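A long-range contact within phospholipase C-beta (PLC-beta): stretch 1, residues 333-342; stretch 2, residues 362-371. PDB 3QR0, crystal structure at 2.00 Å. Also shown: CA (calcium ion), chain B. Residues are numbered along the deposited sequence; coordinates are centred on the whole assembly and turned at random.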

# COMPACT_ATOMS: atom_id res chain seq x y z
N TYR A 333 -15.08 2.67 -2.82
CA TYR A 333 -13.95 2.83 -3.71
C TYR A 333 -13.26 1.47 -3.75
O TYR A 333 -13.01 0.87 -2.71
CB TYR A 333 -12.98 3.89 -3.18
CG TYR A 333 -13.56 5.28 -3.10
CD1 TYR A 333 -14.17 5.87 -4.20
CD2 TYR A 333 -13.46 6.01 -1.92
CE1 TYR A 333 -14.70 7.16 -4.12
CE2 TYR A 333 -13.98 7.30 -1.83
CZ TYR A 333 -14.59 7.87 -2.94
OH TYR A 333 -15.11 9.15 -2.85
N ILE A 334 -13.00 0.98 -4.96
CA ILE A 334 -12.50 -0.38 -5.17
C ILE A 334 -11.16 -0.30 -5.92
O ILE A 334 -11.08 0.27 -7.02
CB ILE A 334 -13.51 -1.22 -5.98
CG1 ILE A 334 -14.89 -1.19 -5.31
CG2 ILE A 334 -13.02 -2.66 -6.14
CD1 ILE A 334 -15.96 -1.99 -6.05
N ASN A 335 -10.11 -0.86 -5.32
CA ASN A 335 -8.75 -0.77 -5.84
C ASN A 335 -8.66 -1.44 -7.22
O ASN A 335 -8.98 -2.63 -7.36
CB ASN A 335 -7.81 -1.42 -4.82
CG ASN A 335 -6.34 -1.17 -5.10
OD1 ASN A 335 -5.96 -0.50 -6.06
ND2 ASN A 335 -5.49 -1.72 -4.24
N SER A 336 -8.24 -0.67 -8.23
CA SER A 336 -8.37 -1.06 -9.64
C SER A 336 -7.13 -0.83 -10.51
O SER A 336 -6.48 0.22 -10.44
CB SER A 336 -9.54 -0.29 -10.26
OG SER A 336 -10.75 -0.57 -9.59
N SER A 337 -6.85 -1.82 -11.36
CA SER A 337 -5.69 -1.83 -12.24
C SER A 337 -6.10 -1.73 -13.72
O SER A 337 -7.06 -2.38 -14.14
CB SER A 337 -4.90 -3.12 -12.02
OG SER A 337 -4.04 -3.39 -13.10
N HIS A 338 -5.37 -0.92 -14.49
CA HIS A 338 -5.57 -0.79 -15.95
C HIS A 338 -4.52 -1.60 -16.74
O HIS A 338 -3.35 -1.65 -16.34
CB HIS A 338 -5.46 0.69 -16.36
CG HIS A 338 -5.43 0.90 -17.84
ND1 HIS A 338 -4.32 1.36 -18.52
CD2 HIS A 338 -6.39 0.72 -18.78
CE1 HIS A 338 -4.60 1.44 -19.81
NE2 HIS A 338 -5.85 1.06 -19.99
N ASN A 339 -4.94 -2.16 -17.89
CA ASN A 339 -4.08 -3.02 -18.75
C ASN A 339 -3.06 -3.76 -17.90
O ASN A 339 -1.85 -3.58 -18.03
CB ASN A 339 -3.39 -2.22 -19.88
CG ASN A 339 -4.31 -1.91 -21.07
OD1 ASN A 339 -5.45 -2.38 -21.15
ND2 ASN A 339 -3.81 -1.12 -22.02
N THR A 340 -3.60 -4.58 -17.01
CA THR A 340 -2.87 -5.21 -15.92
C THR A 340 -1.71 -6.07 -16.42
O THR A 340 -0.67 -6.17 -15.76
CB THR A 340 -3.83 -6.09 -15.10
OG1 THR A 340 -5.00 -5.33 -14.78
CG2 THR A 340 -3.17 -6.61 -13.82
N TYR A 341 -1.90 -6.69 -17.58
CA TYR A 341 -0.90 -7.53 -18.23
C TYR A 341 0.42 -6.83 -18.57
O TYR A 341 1.45 -7.50 -18.71
CB TYR A 341 -1.49 -8.20 -19.50
CG TYR A 341 -2.02 -7.21 -20.52
CD1 TYR A 341 -1.21 -6.76 -21.56
CD2 TYR A 341 -3.33 -6.73 -20.45
CE1 TYR A 341 -1.68 -5.85 -22.49
CE2 TYR A 341 -3.80 -5.82 -21.37
CZ TYR A 341 -2.97 -5.39 -22.39
OH TYR A 341 -3.44 -4.48 -23.32
N LEU A 342 0.41 -5.51 -18.70
CA LEU A 342 1.61 -4.76 -19.09
C LEU A 342 2.52 -4.44 -17.90
O LEU A 342 2.06 -3.94 -16.87
CB LEU A 342 1.22 -3.46 -19.81
CG LEU A 342 0.50 -3.65 -21.15
CD1 LEU A 342 0.03 -2.32 -21.71
CD2 LEU A 342 1.37 -4.40 -22.16
N THR A 362 -1.27 -6.96 -3.82
CA THR A 362 -1.42 -5.63 -3.21
C THR A 362 -2.82 -5.41 -2.64
O THR A 362 -3.05 -4.42 -1.94
CB THR A 362 -1.19 -4.51 -4.23
OG1 THR A 362 -2.29 -4.46 -5.15
CG2 THR A 362 0.12 -4.70 -5.00
N GLY A 363 -3.74 -6.31 -2.94
CA GLY A 363 -5.14 -6.16 -2.56
C GLY A 363 -6.00 -5.55 -3.66
O GLY A 363 -7.21 -5.39 -3.48
N CYS A 364 -5.40 -5.21 -4.80
CA CYS A 364 -6.17 -4.77 -5.97
C CYS A 364 -7.29 -5.77 -6.27
O CYS A 364 -7.07 -6.98 -6.22
CB CYS A 364 -5.26 -4.65 -7.19
SG CYS A 364 -6.05 -3.85 -8.59
N ARG A 365 -8.49 -5.26 -6.57
CA ARG A 365 -9.68 -6.10 -6.78
C ARG A 365 -10.19 -6.13 -8.22
O ARG A 365 -10.95 -7.02 -8.59
CB ARG A 365 -10.83 -5.67 -5.86
CG ARG A 365 -10.52 -5.74 -4.36
CD ARG A 365 -10.41 -7.18 -3.85
NE ARG A 365 -9.06 -7.68 -4.01
CZ ARG A 365 -8.68 -8.95 -3.95
NH1 ARG A 365 -9.55 -9.92 -3.70
NH2 ARG A 365 -7.40 -9.25 -4.13
N CYS A 366 -9.81 -5.15 -9.03
CA CYS A 366 -10.34 -5.04 -10.38
C CYS A 366 -9.19 -5.02 -11.37
O CYS A 366 -8.29 -4.18 -11.29
CB CYS A 366 -11.20 -3.79 -10.53
SG CYS A 366 -11.98 -3.61 -12.18
N LEU A 367 -9.22 -5.97 -12.30
CA LEU A 367 -8.14 -6.21 -13.24
C LEU A 367 -8.66 -6.11 -14.66
O LEU A 367 -9.87 -6.22 -14.89
CB LEU A 367 -7.56 -7.61 -13.05
CG LEU A 367 -7.34 -8.11 -11.62
CD1 LEU A 367 -6.95 -9.58 -11.65
CD2 LEU A 367 -6.29 -7.28 -10.91
N GLU A 368 -7.75 -5.94 -15.61
CA GLU A 368 -8.12 -5.88 -17.01
C GLU A 368 -7.41 -6.97 -17.82
O GLU A 368 -6.22 -7.22 -17.64
CB GLU A 368 -7.79 -4.51 -17.58
CG GLU A 368 -8.29 -4.31 -19.01
CD GLU A 368 -8.19 -2.86 -19.45
OE1 GLU A 368 -7.67 -2.04 -18.67
OE2 GLU A 368 -8.63 -2.55 -20.58
N LEU A 369 -8.17 -7.60 -18.70
CA LEU A 369 -7.67 -8.63 -19.60
C LEU A 369 -8.09 -8.25 -21.02
O LEU A 369 -9.29 -8.24 -21.33
CB LEU A 369 -8.24 -10.01 -19.23
CG LEU A 369 -7.86 -10.68 -17.90
CD1 LEU A 369 -8.43 -9.95 -16.68
CD2 LEU A 369 -8.32 -12.13 -17.88
N ASP A 370 -7.11 -7.89 -21.85
CA ASP A 370 -7.34 -7.58 -23.26
C ASP A 370 -7.16 -8.85 -24.07
O ASP A 370 -6.02 -9.28 -24.30
CB ASP A 370 -6.34 -6.53 -23.77
CG ASP A 370 -6.60 -5.13 -23.23
OD1 ASP A 370 -7.46 -4.95 -22.34
OD2 ASP A 370 -5.93 -4.19 -23.70
N CYS A 371 -8.27 -9.43 -24.52
CA CYS A 371 -8.25 -10.75 -25.15
C CYS A 371 -8.28 -10.66 -26.68
O CYS A 371 -9.13 -9.98 -27.25
CB CYS A 371 -9.43 -11.58 -24.65
SG CYS A 371 -9.53 -11.65 -22.84
CA CA B . -7.28 -2.41 -22.52
O HOH W 1 -5.47 -3.07 -1.45
O HOH W 2 -7.46 -0.03 -22.04
O HOH W 3 -6.16 -1.03 -24.22

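A calcium ion pins the two stretches together at one end. Asn-339 OD1 lies 2.3 Å from the calcium ion, Glu-368 OE2 2.4 Å, and Asp-370 OD1 and OD2 each 2.5 Å; two waters and one ligand from elsewhere in the structure complete the shell. The metal explains why oxygens that would otherwise repel sit so close, Asn-339 OD1 being 3.2 Å from both Glu-368 OE2 and Asp-370 OD2. An amide suits position 339 because it offers a neutral oxygen beside two carboxylates.

Hydrogen bonds steady these ligands. Glu-368 uses both carboxylate oxygens: while OE2 binds the ion, OE1 accepts from Asn-339 N at 2.8 Å. The ring of Tyr-341 reaches across so that its OH donates to Asp-370 OD2 at 2.5 Å, a short bond to an oxygen that also binds calcium. Glu-368 and Asp-370, alternate residues of a strand, both point toward stretch 1, whereas Leu-369 between them points away.

Farther from the ion the backbones take over. Asn-335 O accepts from both Arg-365 N (2.8 Å) and Cys-366 N (3.1 Å), and Ser-337 N donates to Cys-366 O at 2.8 Å, making a single beta bridge between Ser-336 and Cys-366. The pairing does not continue as a regular ladder; instead Thr-340 OG1 accepts from Glu-368 N at 2.9 Å, a side chain serving where a strand would offer a carbonyl. Ser-337 OG, 2.7 Å from Thr-340 OG1, shares a hydrogen bond with it.

The side chains here are small and pack closely: Ser-336 OG lies 3.4 Å from Cys-366 CB, and Cys-364 SG 3.7 Å from Ser-337 CB. Beyond them, a water bridges Asn-335 ND2 and Thr-362 O. Gly-363 is the first residue past the end of a helix, and its positive phi, in a Schellman motif, would jam a CB against the preceding carbonyl. Together the stretches bury 633 Å².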